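Local atomic coordinates of putative esterase (PDB entry 2RAU), a protein that probably acts as a lipase or related esterase of the alpha/beta-hydrolase superfamily and binds calcium ions. Residues D32-D36 with F117-W121; H41-L45 with A90-V96. One frame throughout, in Å; residues are numbered along the deposited sequence. Where two conformers were deposited one is given.

Contact 1. Residues D32-D36 with F117-W121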
loop_
_atom_site.group_PDB
_atom_site.type_symbol
_atom_site.label_atom_id
_atom_site.label_comp_id
_atom_site.label_asym_id
_atom_site.label_seq_id
_atom_site.Cartn_x
_atom_site.Cartn_y
_atom_site.Cartn_z
ATOM N N ASP A 32 17.266 -1.594 -15.390
ATOM C CA ASP A 32 18.530 -2.170 -15.848
ATOM C C ASP A 32 19.612 -2.173 -14.762
ATOM O O ASP A 32 20.755 -2.499 -15.043
ATOM C CB ASP A 32 19.046 -1.416 -17.085
ATOM C CG ASP A 32 19.298 0.068 -16.818
ATOM O OD1 ASP A 32 18.925 0.587 -15.747
ATOM O OD2 ASP A 32 19.894 0.725 -17.693
ATOM N N SER A 33 19.255 -1.806 -13.533
ATOM C CA SER A 33 20.196 -1.813 -12.421
ATOM C C SER A 33 20.020 -3.054 -11.541
ATOM O O SER A 33 19.009 -3.792 -11.638
ATOM C CB SER A 33 20.015 -0.552 -11.583
ATOM O OG SER A 33 19.075 -0.725 -10.518
ATOM N N PRO A 34 20.986 -3.310 -10.635
ATOM C CA PRO A 34 20.816 -4.407 -9.672
ATOM C C PRO A 34 19.580 -4.295 -8.766
ATOM O O PRO A 34 19.124 -5.322 -8.256
ATOM C CB PRO A 34 22.072 -4.295 -8.799
ATOM C CG PRO A 34 23.017 -3.643 -9.637
ATOM C CD PRO A 34 22.291 -2.659 -10.465
ATOM N N TYR A 35 19.048 -3.079 -8.566
ATOM C CA TYR A 35 17.925 -2.838 -7.695
ATOM C C TYR A 35 16.582 -2.879 -8.410
ATOM O O TYR A 35 15.541 -2.747 -7.774
ATOM C CB TYR A 35 18.073 -1.494 -7.018
ATOM C CG TYR A 35 19.421 -1.300 -6.391
ATOM C CD1 TYR A 35 19.781 -2.030 -5.288
ATOM C CD2 TYR A 35 20.379 -0.470 -6.954
ATOM C CE1 TYR A 35 21.017 -1.868 -4.737
ATOM C CE2 TYR A 35 21.590 -0.301 -6.395
ATOM C CZ TYR A 35 21.916 -1.000 -5.276
ATOM O OH TYR A 35 23.178 -0.852 -4.666
ATOM N N ASP A 36 16.595 -3.096 -9.722
ATOM C CA ASP A 36 15.369 -3.176 -10.487
ATOM C C ASP A 36 14.863 -4.599 -10.412
ATOM O O ASP A 36 15.185 -5.413 -11.271
ATOM C CB ASP A 36 15.593 -2.713 -11.934
ATOM C CG ASP A 36 15.789 -1.230 -12.009
ATOM O OD1 ASP A 36 14.777 -0.561 -11.864
ATOM O OD2 ASP A 36 16.922 -0.719 -12.143
ATOM N N PHE A 117 19.398 5.806 -10.324
ATOM C CA PHE A 117 18.776 4.679 -10.985
ATOM C C PHE A 117 17.241 4.699 -10.837
ATOM O O PHE A 117 16.538 3.968 -11.553
ATOM C CB PHE A 117 19.356 3.338 -10.509
ATOM C CG PHE A 117 19.085 3.021 -9.076
ATOM C CD1 PHE A 117 17.902 2.398 -8.682
ATOM C CD2 PHE A 117 20.028 3.322 -8.103
ATOM C CE1 PHE A 117 17.656 2.125 -7.325
ATOM C CE2 PHE A 117 19.796 3.046 -6.777
ATOM C CZ PHE A 117 18.601 2.457 -6.367
ATOM N N THR A 118 16.733 5.508 -9.904
ATOM C CA THR A 118 15.292 5.696 -9.731
ATOM C C THR A 118 14.698 6.821 -10.622
ATOM O O THR A 118 13.480 7.043 -10.612
ATOM C CB THR A 118 14.929 5.994 -8.279
ATOM O OG1 THR A 118 15.284 7.341 -7.959
ATOM C CG2 THR A 118 15.576 5.017 -7.311
ATOM N N ALA A 119 15.526 7.489 -11.428
ATOM C CA ALA A 119 15.082 8.658 -12.232
ATOM C C ALA A 119 13.912 8.296 -13.183
ATOM O O ALA A 119 13.017 9.098 -13.407
ATOM C CB ALA A 119 16.262 9.235 -13.005
ATOM N N ASN A 120 13.885 7.087 -13.722
ATOM C CA ASN A 120 12.788 6.671 -14.615
ATOM C C ASN A 120 11.871 5.637 -13.958
ATOM O O ASN A 120 11.336 4.746 -14.620
ATOM C CB ASN A 120 13.350 6.143 -15.945
ATOM C CG ASN A 120 14.141 7.175 -16.656
ATOM O OD1 ASN A 120 13.576 8.124 -17.170
ATOM N ND2 ASN A 120 15.462 7.018 -16.685
ATOM N N TRP A 121 11.720 5.739 -12.644
ATOM C CA TRP A 121 10.688 4.970 -11.929
ATOM C C TRP A 121 9.387 5.759 -11.894
ATOM O O TRP A 121 8.978 6.252 -10.847
ATOM C CB TRP A 121 11.184 4.658 -10.525
ATOM C CG TRP A 121 12.195 3.545 -10.468
ATOM C CD1 TRP A 121 12.875 2.983 -11.512
ATOM C CD2 TRP A 121 12.680 2.919 -9.284
ATOM N NE1 TRP A 121 13.723 2.009 -11.039
ATOM C CE2 TRP A 121 13.624 1.960 -9.673
ATOM C CE3 TRP A 121 12.377 3.055 -7.931
ATOM C CZ2 TRP A 121 14.258 1.131 -8.765
ATOM C CZ3 TRP A 121 13.028 2.244 -7.014
ATOM C CH2 TRP A 121 13.951 1.296 -7.437
HETATM O O HOH W 1 17.052 1.644 -13.095
#
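Two type I beta turns, Ser33 to Asp36 and Thr118 to Trp121, are joined here through the side chains of Phe117 and Trp121, a worked example of how irregular segments are held by a few side chains rather than by strand pairing. The first lies in the loop between strands 21-29 and 37-45, the second in the loop between strand 94-100 and helix 123-141; Ser33 reinforces the first as an ST turn, its OG accepting from Tyr35 N at 3.1 Å. The second segment begins within a short 3-10 segment, at Phe117, whose CA-to-CB bond points toward the partner loop. Tyr35 lies over one face of its ring in an offset stack, centroids 4.7 Å apart, planes inclined at 29° and Tyr35 CD2 3.5 Å from Phe117 CZ. A water bridges Phe117 O (2.8 Å) and Asp36 OD2 (2.6 Å). At Thr118 the chain turns back, closed by Trp121 N to Thr118 O at 3.0 Å, bringing the indole of Trp121 round to Asp36. That carboxylate is the polar hub of the contact. Asp36 OD2 also accepts from Ser33 N at 2.9 Å and Ser33 OG at 2.7 Å, while Asp36 OD1 forms a salt bridge with Arg102, which the indole also touches. Near the plane of that indole, at its edge, Trp121 NE1 donates to Asp36 OD1 at 2.9 Å.

Contact 2. Residues H41-L45 with A90-V96; sequences HKVNL and ARNGFNV
Val43, with chi1 t, lays CG1 against Ala90 CB at 3.5 Å, on the sheet face that it shares with Val96 and that helix 85-91 packs against through Val86. Strand 41-45 and strand 94-96 run antiparallel, their axes 4.9 Å apart at closest approach and their directions at 158°. Val43 and Val96 form a hydrogen-bonded pair: Val43 N to Val96 O at 2.7 Å, Val96 N to Val43 O at 3.1 Å, CA atoms 5.2 Å apart. Lys42, all trans, brings CE to 3.4 Å from Asn95 OD1, while its NZ pairs with Asp140; Asn95 ND2 binds Asp51 O. Toward Leu45 and Phe94 the strands part, and a water joins Leu45 N (3.0 Å), Ala90 O (2.7 Å) and Phe94 O (2.7 Å); in the other direction pairing continues, His41 with Thr98. Leu45 CG rests 3.4 Å from Ala90 O. The helix ends in a Schellman motif, with Gly93 at phi 104° as C-prime: Gly93 N bonds Ala90 O at 3.1 Å, and Phe94 N bonds Leu89 O. Strand 94-100 lies between antiparallel 37-45 and parallel 52-56, the strand order expected in the early part of an alpha/beta-hydrolase sheet.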
loop_
_atom_site.group_PDB
_atom_site.type_symbol
_atom_site.label_atom_id
_atom_site.label_comp_id
_atom_site.label_asym_id
_atom_site.label_seq_id
_atom_site.Cartn_x
_atom_site.Cartn_y
_atom_site.Cartn_z
ATOM N N HIS A 41 3.584 -11.683 -3.671
ATOM C CA HIS A 41 3.181 -12.561 -2.565
ATOM C C HIS A 41 1.810 -13.079 -2.835
ATOM O O HIS A 41 0.975 -12.368 -3.295
ATOM C CB HIS A 41 3.122 -11.816 -1.211
ATOM C CG HIS A 41 4.423 -11.170 -0.805
ATOM N ND1 HIS A 41 5.061 -11.460 0.385
ATOM C CD2 HIS A 41 5.171 -10.222 -1.412
ATOM C CE1 HIS A 41 6.177 -10.752 0.464
ATOM N NE2 HIS A 41 6.261 -9.975 -0.605
ATOM N N LYS A 42 1.594 -14.347 -2.533
ATOM C CA LYS A 42 0.272 -14.949 -2.555
ATOM C C LYS A 42 -0.026 -15.451 -1.135
ATOM O O LYS A 42 0.846 -16.041 -0.469
ATOM C CB LYS A 42 0.221 -16.141 -3.521
ATOM C CG LYS A 42 -1.159 -16.796 -3.662
ATOM C CD LYS A 42 -1.085 -18.039 -4.486
ATOM C CE LYS A 42 -2.434 -18.694 -4.675
ATOM N NZ LYS A 42 -2.277 -19.839 -5.579
ATOM N N VAL A 43 -1.244 -15.195 -0.675
ATOM C CA VAL A 43 -1.715 -15.742 0.593
ATOM C C VAL A 43 -3.023 -16.496 0.364
ATOM O O VAL A 43 -3.921 -16.012 -0.296
ATOM C CB VAL A 43 -1.909 -14.633 1.666
ATOM C CG1 VAL A 43 -2.435 -15.191 3.041
ATOM C CG2 VAL A 43 -0.583 -13.809 1.836
ATOM N N ASN A 44 -3.108 -17.684 0.950
ATOM C CA ASN A 44 -4.319 -18.491 0.906
ATOM C C ASN A 44 -4.376 -19.394 2.116
ATOM O O ASN A 44 -3.386 -19.614 2.796
ATOM C CB ASN A 44 -4.469 -19.295 -0.410
ATOM C CG ASN A 44 -3.268 -20.197 -0.733
ATOM O OD1 ASN A 44 -2.401 -19.813 -1.490
ATOM N ND2 ASN A 44 -3.232 -21.364 -0.173
ATOM N N LEU A 45 -5.553 -19.936 2.343
ATOM C CA LEU A 45 -5.781 -20.940 3.349
ATOM C C LEU A 45 -5.066 -22.220 2.981
ATOM O O LEU A 45 -4.918 -22.530 1.797
ATOM C CB LEU A 45 -7.272 -21.272 3.388
ATOM C CG LEU A 45 -8.229 -20.496 4.240
ATOM C CD1 LEU A 45 -9.631 -21.015 3.950
ATOM C CD2 LEU A 45 -7.912 -20.650 5.738
ATOM N N ALA A 90 -7.965 -13.777 2.754
ATOM C CA ALA A 90 -7.447 -15.145 2.610
ATOM C C ALA A 90 -8.160 -16.113 3.571
ATOM O O ALA A 90 -8.506 -17.232 3.186
ATOM C CB ALA A 90 -5.933 -15.177 2.793
ATOM N N ARG A 91 -8.402 -15.696 4.824
ATOM C CA ARG A 91 -9.127 -16.541 5.781
ATOM C C ARG A 91 -10.527 -16.837 5.330
ATOM O O ARG A 91 -11.085 -17.860 5.658
ATOM C CB ARG A 91 -9.215 -15.863 7.176
ATOM C CG ARG A 91 -7.973 -16.033 8.004
ATOM C CD ARG A 91 -7.726 -17.498 8.482
ATOM N NE ARG A 91 -8.723 -17.929 9.435
ATOM C CZ ARG A 91 -8.746 -17.581 10.722
ATOM N NH1 ARG A 91 -7.803 -16.812 11.250
ATOM N NH2 ARG A 91 -9.724 -18.017 11.491
ATOM N N ASN A 92 -11.087 -15.923 4.554
ATOM C CA ASN A 92 -12.435 -16.049 4.026
ATOM C C ASN A 92 -12.519 -16.640 2.605
ATOM O O ASN A 92 -13.560 -16.563 1.948
ATOM C CB ASN A 92 -13.113 -14.687 4.187
ATOM C CG ASN A 92 -13.510 -14.441 5.649
ATOM O OD1 ASN A 92 -14.486 -15.003 6.080
ATOM N ND2 ASN A 92 -12.729 -13.668 6.411
ATOM N N GLY A 93 -11.430 -17.276 2.178
ATOM C CA GLY A 93 -11.413 -18.167 1.030
ATOM C C GLY A 93 -10.816 -17.676 -0.266
ATOM O O GLY A 93 -10.778 -18.422 -1.237
ATOM N N PHE A 94 -10.335 -16.438 -0.290
ATOM C CA PHE A 94 -9.762 -15.851 -1.486
ATOM C C PHE A 94 -8.269 -16.119 -1.623
ATOM O O PHE A 94 -7.541 -16.241 -0.628
ATOM C CB PHE A 94 -10.008 -14.347 -1.546
ATOM C CG PHE A 94 -11.416 -13.971 -1.893
ATOM C CD1 PHE A 94 -12.387 -13.873 -0.903
ATOM C CD2 PHE A 94 -11.776 -13.720 -3.208
ATOM C CE1 PHE A 94 -13.680 -13.558 -1.233
ATOM C CE2 PHE A 94 -13.059 -13.394 -3.546
ATOM C CZ PHE A 94 -14.019 -13.302 -2.575
ATOM N N ASN A 95 -7.836 -16.229 -2.879
ATOM C CA ASN A 95 -6.430 -16.163 -3.217
ATOM C C ASN A 95 -6.141 -14.654 -3.233
ATOM O O ASN A 95 -6.714 -13.920 -4.036
ATOM C CB ASN A 95 -6.095 -16.740 -4.590
ATOM C CG ASN A 95 -6.214 -18.252 -4.673
ATOM O OD1 ASN A 95 -5.749 -18.983 -3.778
ATOM N ND2 ASN A 95 -6.855 -18.724 -5.739
ATOM N N VAL A 96 -5.242 -14.205 -2.376
ATOM C CA VAL A 96 -4.899 -12.783 -2.295
ATOM C C VAL A 96 -3.428 -12.610 -2.628
ATOM O O VAL A 96 -2.605 -13.330 -2.136
ATOM C CB VAL A 96 -5.212 -12.173 -0.900
ATOM C CG1 VAL A 96 -5.044 -10.613 -0.921
ATOM C CG2 VAL A 96 -6.668 -12.641 -0.443
HETATM O O HOH W 2 -7.705 -18.477 0.939
#

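How the contacts relate
Contact 2 joins strand 37-45 to helix 85-91 and strand 94-100; contact 1 joins the loop before strand 37-45 to the loop before helix 123-141. Both are partly buried, contact 2 with the greater share of buried residues (6 of 11 touching residues against 2 of 5). Contact 2 is part of the central sheet, where main-chain pairing is combined with apolar packing against helix 85-91; contact 1, farther from the chain centre, relies on an aromatic stack and one shared carboxylate. Each has a bridging water, joining a carboxylate to a carbonyl in contact 1 and backbone atoms alone in contact 2. Their centres lie 31 Å apart and they do not touch.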